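PDB 2V75: nuclear polyadenylated RNA-binding protein NAB2 from Saccharomyces cerevisiae, which binds the poly(A) tails of mRNAs and pre-mRNAs, shields them from the exosome, and takes part in tail-length control and nuclear export. Local coordinates for residues Ser58-Arg61 with Asp62-Ala65; Gln80-Ser83 with Ala84-Val88. All coordinates share one frame; numbering follows the deposited sequence.

Contact 1. Residues Ser58-Arg61 with Asp62-Ala65; sequences SVSR and DTLA
Ser60 is the N-cap of helix 61-79 in this all-helical, PWI-like N-terminal domain of Nab2, and its hydroxyl lies against Thr63, three residues on in the first turn. Ser60 OG accepts the backbone N-H of Thr63 at 3.0 Å, close to straight at 159°. The hydroxyl stands between its own backbone N and carbonyl carbon (chi1 67°), which puts it within reach of Thr63 N. Thr63 OG1 comes up to the same oxygen, Ser60 OG, also at 3.0 Å, so that two groups of one residue crowd round the cap.

One residue earlier, the Val59 side chain crosses that of Thr63 at about a right angle. Thr63 chi1 of -67° sets OG1 anti to the carbonyl carbon, facing the serine, and leaves the CG2 methyl opposite the backbone N, facing the valine. The apolar layer goes on to Leu64, whose CG and CD2 lie beside Val59 CG1. The Ser60 carbonyl starts the regular helical bonding: Leu64 N reaches Ser60 O at 2.9 Å, and Leu64 CG lies 3.3 Å from Ser60 O.

Arg61 turns the other way. Its chain runs extended from CG to NE, and NH2 forms a salt bridge with Asp50 of helix 45-55. Arg61 O accepts from Ala65 N at 2.8 Å. Leu64 packs on Leu52 and Ala53 of helix 45-55 and Val59 on Phe24, so the capped turn touches both that helix and the loop carrying Phe24. Among the side-chain carbons the one pair closer than usual van der Waals contact is Val59 CG1 to Thr63 CG2, 3.5 Å.

Contact 2. Residues Gln80-Ser83 with Ala84-Val88; sequences QGES and AENIV
Ser83 OG accepts the backbone N-H of Asn86 at 3.1 Å, with an N-H...O angle of 160°, and so caps the N-terminus of helix 84-93. The serine carbonyl adds the first backbone bond of the helix, Ile87 N to Ser83 O at 3.2 Å.

Glu82 folds back beside this turn. Its CG is anti to the backbone nitrogen and the chain then bends at chi2 (68°), which brings OE1 to the N-H of the next residue: Ser83 N to Glu82 OE1 is a bent bond of 3.0 Å, met on the anti side of the carboxylate and 32° out of its plane. The carboxylate lies across the Asn86 side chain, with Glu82 OE2 3.6 Å from Asn86 CB, while the methylene Glu82 CG rests 3.5 Å from Ile87 CG1. Replacing Glu82 by alanine removes CG and the carboxylate, and is likely to leave Ser83 N without this acceptor and take away the CG contact on Ile87 CG1.

Just upstream, Gly81, with positive phi, ends helix 61-79 in a Schellman motif. Glu82 touches Ala77 of that helix; Ile87 packs on its Ala74, Ala77 and Leu78 and also meets Ile13 of helix 7-18, against which Ala84 adds a contact with Asn9.

From the N terminus, the chain passes through helices 7-18, 28-40 and 45-55 before contact 1 closes the turn from the following loop into helix 61-79. That helix then carries the chain across the domain to the next loop, where contact 2 turns it into helix 84-93. The two contacts stand in series, neither nesting nor crossing: contact 1 is complete before contact 2 begins. Their centres are 25 Å apart, on opposite sides of the chain's centre, and their nearest atoms are about 14 Å apart. Contact 1 ties helix 61-79 to helix 45-55, whereas contact 2 joins helix 84-93 to helices 61-79 and 7-18, bringing late and early parts of this all-helical domain together.

Contact 1. Residues Ser58-Arg61 with Asp62-Ala65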
ATOM      1  N   SER A  58      11.021 -10.560  -4.692  1.00 35.22           N
ATOM      2  CA  SER A  58      10.152 -11.627  -4.210  1.00 39.26           C
ATOM      3  C   SER A  58       8.658 -11.369  -4.452  1.00 35.70           C
ATOM      4  O   SER A  58       7.832 -12.241  -4.168  1.00 39.18           O
ATOM      5  CB  SER A  58      10.417 -11.791  -2.701  1.00 44.35           C
ATOM      6  OG  SER A  58      10.315 -10.504  -2.059  1.00 49.00           O
ATOM      7  N   VAL A  59       8.328 -10.173  -4.947  1.00 39.50           N
ATOM      8  CA  VAL A  59       6.963  -9.723  -5.192  1.00 38.92           C
ATOM      9  C   VAL A  59       6.855  -9.304  -6.655  1.00 32.36           C
ATOM     10  O   VAL A  59       7.679  -8.515  -7.175  1.00 38.12           O
ATOM     11  CB  VAL A  59       6.563  -8.521  -4.327  1.00 38.12           C
ATOM     12  CG1 VAL A  59       4.941  -8.365  -4.327  1.00 41.12           C
ATOM     13  CG2 VAL A  59       7.188  -8.704  -2.927  1.00 47.36           C
ATOM     14  N   SER A  60       5.841  -9.838  -7.309  1.00 39.16           N
ATOM     15  CA  SER A  60       5.616  -9.536  -8.726  1.00 40.82           C
ATOM     16  C   SER A  60       5.253  -8.077  -8.921  1.00 38.68           C
ATOM     17  O   SER A  60       4.672  -7.420  -8.028  1.00 36.80           O
ATOM     18  CB  SER A  60       4.519 -10.446  -9.316  1.00 35.62           C
ATOM     19  OG  SER A  60       3.287 -10.115  -8.720  1.00 33.46           O
ATOM     20  N   ARG A  61       5.547  -7.557 -10.111  1.00 35.08           N
ATOM     21  CA  ARG A  61       5.110  -6.203 -10.434  1.00 36.37           C
ATOM     22  C   ARG A  61       3.582  -6.105 -10.443  1.00 38.03           C
ATOM     23  O   ARG A  61       3.011  -5.120  -9.973  1.00 35.67           O
ATOM     24  CB  ARG A  61       5.753  -5.746 -11.748  1.00 38.66           C
ATOM     25  CG  ARG A  61       5.296  -4.477 -12.216  1.00 39.31           C
ATOM     26  CD  ARG A  61       6.097  -3.999 -13.482  1.00 45.15           C
ATOM     27  NE  ARG A  61       5.822  -2.576 -13.546  1.00 53.27           N
ATOM     28  CZ  ARG A  61       6.669  -1.579 -13.292  1.00 53.40           C
ATOM     29  NH1 ARG A  61       7.964  -1.764 -13.065  1.00 44.33           N
ATOM     30  NH2 ARG A  61       6.167  -0.350 -13.359  1.00 57.71           N
ATOM     31  N   ASP A  62       2.903  -7.138 -10.913  1.00 37.18           N
ATOM     32  CA  ASP A  62       1.443  -7.127 -10.881  1.00 37.38           C
ATOM     33  C   ASP A  62       0.942  -6.954  -9.444  1.00 39.03           C
ATOM     34  O   ASP A  62       0.085  -6.120  -9.149  1.00 36.87           O
ATOM     35  CB  ASP A  62       0.864  -8.422 -11.465  1.00 36.49           C
ATOM     36  CG  ASP A  62      -0.635  -8.361 -11.571  1.00 41.88           C
ATOM     37  OD1 ASP A  62      -1.134  -7.632 -12.447  1.00 48.32           O
ATOM     38  OD2 ASP A  62      -1.278  -9.034 -10.769  1.00 39.36           O
ATOM     39  N   THR A  63       1.481  -7.740  -8.515  1.00 36.39           N
ATOM     40  CA  THR A  63       1.092  -7.621  -7.106  1.00 35.77           C
ATOM     41  C   THR A  63       1.451  -6.260  -6.515  1.00 39.07           C
ATOM     42  O   THR A  63       0.608  -5.609  -5.852  1.00 40.05           O
ATOM     43  CB  THR A  63       1.699  -8.770  -6.287  1.00 36.66           C
ATOM     44  OG1 THR A  63       1.058  -9.950  -6.731  1.00 38.09           O
ATOM     45  CG2 THR A  63       1.473  -8.565  -4.738  1.00 38.89           C
ATOM     46  N   LEU A  64       2.633  -5.763  -6.835  1.00 33.76           N
ATOM     47  CA  LEU A  64       3.031  -4.441  -6.341  1.00 36.09           C
ATOM     48  C   LEU A  64       2.071  -3.385  -6.858  1.00 40.14           C
ATOM     49  O   LEU A  64       1.678  -2.465  -6.138  1.00 38.33           O
ATOM     50  CB  LEU A  64       4.463  -4.058  -6.745  1.00 37.47           C
ATOM     51  CG  LEU A  64       5.534  -4.902  -6.021  1.00 39.23           C
ATOM     52  CD1 LEU A  64       6.891  -4.714  -6.708  1.00 43.32           C
ATOM     53  CD2 LEU A  64       5.566  -4.485  -4.550  1.00 37.93           C
ATOM     54  N   ALA A  65       1.726  -3.495  -8.132  1.00 37.40           N
ATOM     55  CA  ALA A  65       0.769  -2.572  -8.712  1.00 36.48           C
ATOM     56  C   ALA A  65      -0.598  -2.568  -8.013  1.00 39.13           C
ATOM     57  O   ALA A  65      -1.175  -1.513  -7.759  1.00 39.07           O
ATOM     58  CB  ALA A  65       0.611  -2.805 -10.228  1.00 37.58           C
TER

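Contact 2. Residues Gln80-Ser83 with Ala84-Val88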
ATOM      1  N   GLN A  80     -11.555  12.214   1.508  1.00 34.67           N
ATOM      2  CA  GLN A  80     -12.968  12.470   1.315  1.00 43.13           C
ATOM      3  C   GLN A  80     -13.751  12.163   2.584  1.00 46.32           C
ATOM      4  O   GLN A  80     -14.962  12.341   2.632  1.00 38.17           O
ATOM      5  CB  GLN A  80     -13.463  11.640   0.139  1.00 40.12           C
ATOM      6  CG  GLN A  80     -12.780  12.040  -1.144  1.00 41.70           C
ATOM      7  CD  GLN A  80     -13.264  11.216  -2.331  1.00 49.53           C
ATOM      8  OE1 GLN A  80     -14.166  10.383  -2.204  1.00 55.26           O
ATOM      9  NE2 GLN A  80     -12.662  11.450  -3.492  1.00 48.63           N
ATOM     10  N   GLY A  81     -13.054  11.694   3.616  1.00 41.89           N
ATOM     11  CA  GLY A  81     -13.651  11.554   4.939  1.00 41.00           C
ATOM     12  C   GLY A  81     -14.092  10.151   5.298  1.00 41.02           C
ATOM     13  O   GLY A  81     -14.722   9.944   6.344  1.00 37.85           O
ATOM     14  N   GLU A  82     -13.763   9.186   4.447  1.00 48.41           N
ATOM     15  CA  GLU A  82     -14.040   7.791   4.736  1.00 45.19           C
ATOM     16  C   GLU A  82     -13.204   7.390   5.950  1.00 42.71           C
ATOM     17  O   GLU A  82     -12.077   7.857   6.123  1.00 44.40           O
ATOM     18  CB  GLU A  82     -13.732   6.957   3.491  1.00 48.82           C
ATOM     19  CG  GLU A  82     -13.686   5.442   3.676  1.00 56.66           C
ATOM     20  CD  GLU A  82     -15.034   4.814   3.984  1.00 64.59           C
ATOM     21  OE1 GLU A  82     -15.763   5.346   4.853  1.00 59.59           O
ATOM     22  OE2 GLU A  82     -15.336   3.763   3.369  1.00 72.66           O
ATOM     23  N   SER A  83     -13.764   6.546   6.813  1.00 42.35           N
ATOM     24  CA  SER A  83     -13.068   6.136   8.031  1.00 44.26           C
ATOM     25  C   SER A  83     -12.006   5.052   7.734  1.00 36.59           C
ATOM     26  O   SER A  83     -12.203   4.173   6.869  1.00 37.92           O
ATOM     27  CB  SER A  83     -14.104   5.691   9.120  1.00 41.44           C
ATOM     28  OG  SER A  83     -14.351   4.266   8.993  1.00 51.18           O
ATOM     29  N   ALA A  84     -10.844   5.109   8.392  1.00 40.76           N
ATOM     30  CA  ALA A  84      -9.822   4.079   8.246  1.00 39.45           C
ATOM     31  C   ALA A  84     -10.339   2.677   8.613  1.00 41.97           C
ATOM     32  O   ALA A  84      -9.990   1.712   7.949  1.00 38.94           O
ATOM     33  CB  ALA A  84      -8.577   4.390   9.110  1.00 39.76           C
ATOM     34  N   GLU A  85     -11.168   2.556   9.643  1.00 38.39           N
ATOM     35  CA  GLU A  85     -11.788   1.261   9.996  1.00 41.05           C
ATOM     36  C   GLU A  85     -12.509   0.636   8.820  1.00 43.33           C
ATOM     37  O   GLU A  85     -12.308  -0.538   8.525  1.00 41.66           O
ATOM     38  CB  GLU A  85     -12.814   1.422  11.123  1.00 43.42           C
ATOM     39  CG  GLU A  85     -12.128   1.503  12.449  1.00 48.76           C
ATOM     40  CD  GLU A  85     -13.189   1.693  13.550  1.00 49.16           C
ATOM     41  OE1 GLU A  85     -14.047   0.732  13.796  1.00 46.63           O
ATOM     42  OE2 GLU A  85     -13.115   2.821  14.170  1.00 52.95           O
ATOM     43  N   ASN A  86     -13.367   1.433   8.172  1.00 45.50           N
ATOM     44  CA  ASN A  86     -14.187   0.954   7.067  1.00 46.12           C
ATOM     45  C   ASN A  86     -13.269   0.458   5.952  1.00 43.26           C
ATOM     46  O   ASN A  86     -13.524  -0.583   5.316  1.00 42.24           O
ATOM     47  CB  ASN A  86     -15.118   2.054   6.512  1.00 41.84           C
ATOM     48  CG  ASN A  86     -16.272   2.417   7.443  1.00 47.70           C
ATOM     49  OD1 ASN A  86     -16.798   3.542   7.363  1.00 48.89           O
ATOM     50  ND2 ASN A  86     -16.689   1.471   8.312  1.00 47.14           N
ATOM     51  N   ILE A  87     -12.174   1.190   5.731  1.00 37.75           N
ATOM     52  CA  ILE A  87     -11.234   0.829   4.689  1.00 38.10           C
ATOM     53  C   ILE A  87     -10.500  -0.483   5.004  1.00 39.70           C
ATOM     54  O   ILE A  87     -10.379  -1.370   4.160  1.00 41.39           O
ATOM     55  CB  ILE A  87     -10.245   1.988   4.382  1.00 40.32           C
ATOM     56  CG1 ILE A  87     -11.018   3.238   3.919  1.00 40.41           C
ATOM     57  CG2 ILE A  87      -9.188   1.489   3.403  1.00 38.89           C
ATOM     58  CD1 ILE A  87     -10.118   4.411   3.581  1.00 41.27           C
ATOM     59  N   VAL A  88     -10.031  -0.597   6.239  1.00 43.22           N
ATOM     60  CA  VAL A  88      -9.475  -1.845   6.757  1.00 45.51           C
ATOM     61  C   VAL A  88     -10.457  -3.019   6.639  1.00 40.85           C
ATOM     62  O   VAL A  88     -10.071  -4.079   6.171  1.00 42.27           O
ATOM     63  CB  VAL A  88      -9.066  -1.675   8.222  1.00 39.29           C
ATOM     64  CG1 VAL A  88      -8.671  -3.037   8.845  1.00 40.37           C
ATOM     65  CG2 VAL A  88      -7.878  -0.707   8.368  1.00 39.36           C
TER